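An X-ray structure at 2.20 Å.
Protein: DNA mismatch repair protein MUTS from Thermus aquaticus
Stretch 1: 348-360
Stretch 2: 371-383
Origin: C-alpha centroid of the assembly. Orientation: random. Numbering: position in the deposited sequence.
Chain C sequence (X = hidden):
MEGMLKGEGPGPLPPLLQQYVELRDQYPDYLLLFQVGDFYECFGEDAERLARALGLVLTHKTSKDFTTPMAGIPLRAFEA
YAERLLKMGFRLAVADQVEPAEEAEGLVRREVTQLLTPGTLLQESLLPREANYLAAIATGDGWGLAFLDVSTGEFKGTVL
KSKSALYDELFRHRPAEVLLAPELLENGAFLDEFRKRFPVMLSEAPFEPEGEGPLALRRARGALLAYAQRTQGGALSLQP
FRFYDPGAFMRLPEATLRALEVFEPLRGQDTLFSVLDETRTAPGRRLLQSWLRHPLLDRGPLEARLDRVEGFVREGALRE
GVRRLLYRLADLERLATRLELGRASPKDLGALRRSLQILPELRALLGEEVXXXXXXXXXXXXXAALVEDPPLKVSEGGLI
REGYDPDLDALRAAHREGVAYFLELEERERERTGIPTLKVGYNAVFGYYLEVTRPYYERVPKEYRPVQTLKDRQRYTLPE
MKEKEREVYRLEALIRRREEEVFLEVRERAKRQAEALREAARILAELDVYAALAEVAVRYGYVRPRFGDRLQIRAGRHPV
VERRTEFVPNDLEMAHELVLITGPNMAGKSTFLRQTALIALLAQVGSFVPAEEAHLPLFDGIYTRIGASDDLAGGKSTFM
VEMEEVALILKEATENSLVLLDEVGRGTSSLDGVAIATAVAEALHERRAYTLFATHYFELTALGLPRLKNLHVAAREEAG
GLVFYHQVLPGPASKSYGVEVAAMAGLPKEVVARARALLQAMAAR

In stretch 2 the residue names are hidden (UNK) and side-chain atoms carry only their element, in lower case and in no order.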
# COMPACT_ATOMS: atom_id res chain seq x y z
N ASP C 348 -29.01 -13.93 -7.00
CA ASP C 348 -29.08 -13.39 -8.35
C ASP C 348 -30.52 -13.34 -8.83
O ASP C 348 -30.92 -12.38 -9.46
CB ASP C 348 -28.22 -14.22 -9.32
CG ASP C 348 -26.74 -14.09 -9.04
OD1 ASP C 348 -26.28 -12.95 -8.82
OD2 ASP C 348 -26.03 -15.11 -9.03
N LEU C 349 -31.30 -14.38 -8.52
CA LEU C 349 -32.70 -14.41 -8.95
C LEU C 349 -33.52 -13.30 -8.28
O LEU C 349 -34.47 -12.78 -8.86
CB LEU C 349 -33.34 -15.77 -8.66
CG LEU C 349 -32.70 -16.97 -9.39
CD1 LEU C 349 -33.43 -18.25 -9.00
CD2 LEU C 349 -32.77 -16.77 -10.90
N GLY C 350 -33.16 -12.95 -7.04
CA GLY C 350 -33.89 -11.90 -6.35
C GLY C 350 -33.61 -10.60 -7.08
O GLY C 350 -34.53 -9.85 -7.42
N ALA C 351 -32.33 -10.33 -7.32
CA ALA C 351 -31.93 -9.12 -8.03
C ALA C 351 -32.58 -9.11 -9.42
O ALA C 351 -33.02 -8.08 -9.90
CB ALA C 351 -30.41 -9.06 -8.14
N LEU C 352 -32.63 -10.28 -10.06
CA LEU C 352 -33.23 -10.38 -11.38
C LEU C 352 -34.70 -9.96 -11.34
O LEU C 352 -35.14 -9.14 -12.15
CB LEU C 352 -33.12 -11.82 -11.92
CG LEU C 352 -33.84 -12.10 -13.25
CD1 LEU C 352 -33.43 -11.07 -14.31
CD2 LEU C 352 -33.52 -13.50 -13.72
N ARG C 353 -35.46 -10.51 -10.40
CA ARG C 353 -36.87 -10.17 -10.25
C ARG C 353 -37.04 -8.67 -10.01
O ARG C 353 -37.90 -8.03 -10.61
CB ARG C 353 -37.50 -10.94 -9.08
CG ARG C 353 -38.94 -10.54 -8.79
CD ARG C 353 -39.44 -11.20 -7.52
NE ARG C 353 -38.65 -10.77 -6.37
CZ ARG C 353 -38.71 -11.34 -5.17
NH1 ARG C 353 -39.52 -12.37 -4.96
NH2 ARG C 353 -37.94 -10.89 -4.19
N ARG C 354 -36.23 -8.11 -9.11
CA ARG C 354 -36.30 -6.68 -8.83
C ARG C 354 -36.12 -5.89 -10.12
O ARG C 354 -36.89 -4.96 -10.40
CB ARG C 354 -35.22 -6.27 -7.81
CG ARG C 354 -35.04 -4.75 -7.73
CD ARG C 354 -34.15 -4.27 -6.58
NE ARG C 354 -32.81 -4.85 -6.53
CZ ARG C 354 -31.99 -4.98 -7.57
NH1 ARG C 354 -32.36 -4.58 -8.78
NH2 ARG C 354 -30.76 -5.48 -7.39
N SER C 355 -35.11 -6.26 -10.90
CA SER C 355 -34.82 -5.59 -12.16
C SER C 355 -35.95 -5.74 -13.18
O SER C 355 -36.27 -4.79 -13.91
CB SER C 355 -33.52 -6.13 -12.75
OG SER C 355 -32.44 -5.90 -11.88
N LEU C 356 -36.54 -6.92 -13.25
CA LEU C 356 -37.62 -7.15 -14.20
C LEU C 356 -38.90 -6.40 -13.82
O LEU C 356 -39.78 -6.22 -14.66
CB LEU C 356 -37.90 -8.65 -14.32
CG LEU C 356 -36.75 -9.49 -14.89
CD1 LEU C 356 -37.22 -10.92 -15.08
CD2 LEU C 356 -36.28 -8.91 -16.22
N GLN C 357 -39.00 -5.97 -12.56
CA GLN C 357 -40.16 -5.22 -12.11
C GLN C 357 -39.96 -3.75 -12.48
O GLN C 357 -40.91 -2.98 -12.58
CB GLN C 357 -40.34 -5.37 -10.59
CG GLN C 357 -40.62 -6.80 -10.16
CD GLN C 357 -40.76 -6.97 -8.65
OE1 GLN C 357 -39.89 -6.54 -7.88
NE2 GLN C 357 -41.85 -7.60 -8.23
N ILE C 358 -38.71 -3.37 -12.68
CA ILE C 358 -38.35 -2.01 -13.05
C ILE C 358 -38.56 -1.83 -14.56
O ILE C 358 -39.01 -0.78 -15.02
CB ILE C 358 -36.87 -1.72 -12.72
CG1 ILE C 358 -36.66 -1.77 -11.21
CG2 ILE C 358 -36.43 -0.38 -13.32
CD1 ILE C 358 -35.21 -1.73 -10.81
N LEU C 359 -38.23 -2.88 -15.29
CA LEU C 359 -38.32 -2.90 -16.75
C LEU C 359 -39.60 -2.30 -17.31
O LEU C 359 -39.55 -1.41 -18.16
CB LEU C 359 -38.13 -4.33 -17.25
CG LEU C 359 -37.53 -4.45 -18.64
CD1 LEU C 359 -36.22 -3.67 -18.70
CD2 LEU C 359 -37.30 -5.93 -18.97
N PRO C 360 -40.78 -2.77 -16.85
CA PRO C 360 -42.04 -2.23 -17.36
C PRO C 360 -42.23 -0.73 -17.07
O PRO C 360 -42.89 -0.03 -17.84
CB PRO C 360 -43.09 -3.10 -16.68
CG PRO C 360 -42.40 -3.58 -15.44
CD PRO C 360 -41.02 -3.88 -15.92
N UNK C 371 -37.43 -0.85 -27.81
CA UNK C 371 -37.23 -2.24 -28.15
C UNK C 371 -36.99 -3.12 -26.94
O UNK C 371 -36.63 -4.28 -27.07
N UNK C 372 -37.19 -2.55 -25.75
CA UNK C 372 -37.00 -3.31 -24.52
C UNK C 372 -37.88 -4.55 -24.54
O UNK C 372 -39.08 -4.48 -24.80
c UNK C 372 -37.35 -2.45 -23.31
c UNK C 372 -36.80 -0.63 -21.69
c UNK C 372 -35.05 -2.32 -22.31
c UNK C 372 -36.25 -1.51 -22.81
N UNK C 373 -37.28 -5.71 -24.26
CA UNK C 373 -37.97 -7.01 -24.23
C UNK C 373 -39.04 -7.07 -23.15
O UNK C 373 -38.89 -6.47 -22.08
c UNK C 373 -36.84 -7.99 -23.94
c UNK C 373 -35.82 -5.88 -24.10
c UNK C 373 -35.63 -7.31 -24.52
N UNK C 374 -40.12 -7.79 -23.43
CA UNK C 374 -41.17 -7.97 -22.44
C UNK C 374 -40.84 -9.28 -21.74
O UNK C 374 -40.85 -10.35 -22.35
c UNK C 374 -43.67 -8.31 -22.05
o UNK C 374 -44.84 -8.47 -22.46
o UNK C 374 -43.38 -8.33 -20.83
c UNK C 374 -42.56 -8.09 -23.08
N UNK C 375 -40.53 -9.19 -20.45
CA UNK C 375 -40.17 -10.36 -19.67
C UNK C 375 -41.11 -10.53 -18.48
O UNK C 375 -40.77 -11.18 -17.50
c UNK C 375 -37.67 -10.31 -20.28
c UNK C 375 -37.60 -11.74 -20.76
c UNK C 375 -38.73 -10.21 -19.18
c UNK C 375 -36.33 -9.82 -19.78
N UNK C 376 -42.30 -9.94 -18.57
CA UNK C 376 -43.26 -10.04 -17.48
C UNK C 376 -43.55 -11.50 -17.12
O UNK C 376 -43.72 -11.82 -15.96
c UNK C 376 -44.56 -9.29 -17.81
o UNK C 376 -45.12 -9.71 -19.03
N UNK C 377 -43.58 -12.40 -18.12
CA UNK C 377 -43.86 -13.79 -17.74
C UNK C 377 -42.80 -14.40 -16.80
O UNK C 377 -43.14 -15.16 -15.90
c UNK C 377 -43.55 -12.25 -19.58
c UNK C 377 -43.21 -13.64 -20.03
c UNK C 377 -43.98 -14.51 -19.09
N UNK C 378 -41.53 -14.05 -17.00
CA UNK C 378 -40.44 -14.56 -16.16
C UNK C 378 -40.55 -13.87 -14.79
O UNK C 378 -40.35 -14.49 -13.74
c UNK C 378 -39.09 -14.21 -16.79
c UNK C 378 -37.86 -15.32 -14.90
c UNK C 378 -36.60 -14.09 -16.64
c UNK C 378 -37.82 -14.97 -16.37
N UNK C 379 -40.87 -12.58 -14.83
CA UNK C 379 -41.02 -11.77 -13.63
C UNK C 379 -42.07 -12.38 -12.71
O UNK C 379 -41.86 -12.53 -11.51
n UNK C 379 -44.21 -9.00 -14.22
c UNK C 379 -42.03 -8.00 -13.40
c UNK C 379 -41.47 -9.33 -12.92
c UNK C 379 -43.55 -7.96 -13.38
c UNK C 379 -41.44 -10.35 -14.04
N UNK C 380 -43.21 -12.73 -13.29
CA UNK C 380 -44.32 -13.31 -12.54
C UNK C 380 -43.95 -14.64 -11.89
O UNK C 380 -44.30 -14.88 -10.73
c UNK C 380 -45.53 -13.51 -13.45
o UNK C 380 -47.07 -13.41 -15.89
c UNK C 380 -47.19 -12.48 -15.05
c UNK C 380 -46.05 -12.23 -14.08
o UNK C 380 -48.20 -11.74 -14.98
N UNK C 381 -43.26 -15.51 -12.63
CA UNK C 381 -42.85 -16.80 -12.09
C UNK C 381 -41.90 -16.58 -10.92
O UNK C 381 -41.99 -17.27 -9.91
o UNK C 381 -41.94 -18.96 -16.32
o UNK C 381 -42.32 -20.34 -14.64
c UNK C 381 -42.39 -19.20 -15.16
c UNK C 381 -42.15 -17.66 -13.16
c UNK C 381 -43.02 -18.07 -14.35
N UNK C 382 -41.00 -15.61 -11.07
CA UNK C 382 -40.05 -15.30 -10.01
C UNK C 382 -40.81 -14.76 -8.80
O UNK C 382 -40.58 -15.19 -7.67
c UNK C 382 -37.93 -14.74 -11.46
c UNK C 382 -39.02 -14.26 -10.49
c UNK C 382 -37.16 -15.89 -10.83
c UNK C 382 -36.98 -13.61 -11.78
N UNK C 383 -41.72 -13.83 -9.06
CA UNK C 383 -42.53 -13.23 -8.00
C UNK C 383 -43.33 -14.29 -7.24
O UNK C 383 -43.50 -14.20 -6.03
o UNK C 383 -44.87 -9.58 -9.13
c UNK C 383 -43.50 -12.20 -8.58
o UNK C 383 -43.56 -9.61 -10.87
c UNK C 383 -43.83 -9.96 -9.71
c UNK C 383 -42.86 -10.87 -8.98

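Position 371 has no side-chain atoms, and its backbone angles of 90/10 would jam a CB against the preceding carbonyl O; it is Gly371. Position 372 carries four carbons forked at the second, as leucine does; its CA-to-CB bond points toward stretch 1, and one fork tip touches Leu359. Named Leu372, it places its CD2 4.0 Å from Leu359 CD1. At 373 three carbons close a ring onto the backbone N, which identifies Pro373; its carbonyl rather than its ring makes the near contact, with Leu359 CD2 3.5 Å from Pro373 O.

Position 374 has two carbons, the second bearing two oxygens, and nothing of stretch 1 within contact distance. This is the short carboxylate of Asp374. Position 375 again shows four carbons forked at the second; its CA-to-CB bond points toward stretch 1, and one fork tip touches both Leu356 and Leu359. It is Leu375, whose CD1 lies 3.7 Å from Leu356 CD2 and 4.1 Å from Leu359 CD2. It occupies the N-cap position.

At 376 one carbon followed by one oxygen, without a second branch, gives Ser376. Asp374 OD2 accepts two hydrogen bonds here, from Ser376 OG at 2.9 Å and from Ser376 N at 3.0 Å, so the carboxylate holds a backbone NH in the first turn of the helix. Position 377 repeats the three-carbon ring closed onto N and is Pro377, clear of stretch 1.

Position 378 has four carbons forked at the second; its CA-to-CB bond points toward stretch 1, and a fork tip touches Leu356 and Leu352. It is Leu378, with its CD1 3.6 Å from Leu356 CD1 and 4.3 Å from Leu352 CD2. At 379 four carbons run in a row to a nitrogen, and the middle carbons pack against the other backbone at Leu356 and Gln357. This is the pattern of lysine: Lys379 CD is 3.1 Å from Leu356 O and 3.6 Å from Gln357 CA, while Lys379 NZ makes a weak hydrogen bond to Ser376 O at 3.3 Å.

Positions 380 and 381 each hold three carbons, the third with two oxygens, and neither touches stretch 1; they are Glu380 and Glu381. Position 382 has four carbons forked at the second, a terminal carbon 3.8 Å from Leu352 CG and 3.7 Å from Arg353 N, and a side chain set as a knob in a hole formed by Leu349, Leu352, Arg353 and Leu356. It is Leu382. Position 383 has three carbons, the third carrying two oxygens and lying 3.4 Å from Gln357 NE2, and the second 3.7 Å from Arg353 CD: Glu383. Its OE2 is 3.5 Å from Lys379 NZ in a salt bridge within the stretch.

The contact works by apolar packing. The helices run at 135° between their N-to-C directions, with axes 9.2 Å apart at closest approach, and the two stretches bury 639 Å², both sides summed. No hydrogen bond crosses between them. Leucines form the center, Leu356 meeting Leu375, Leu378 and Leu382, while Leu359 extends the packing to the loop before the second helix. The long chains of Arg353 and Lys379 add aliphatic contacts, and the Arg353 CA and Lys379 CA atoms, 5.6 Å apart, mark a close backbone approach.

Stretch 2 (371-383) GLPDLSPLKEELE
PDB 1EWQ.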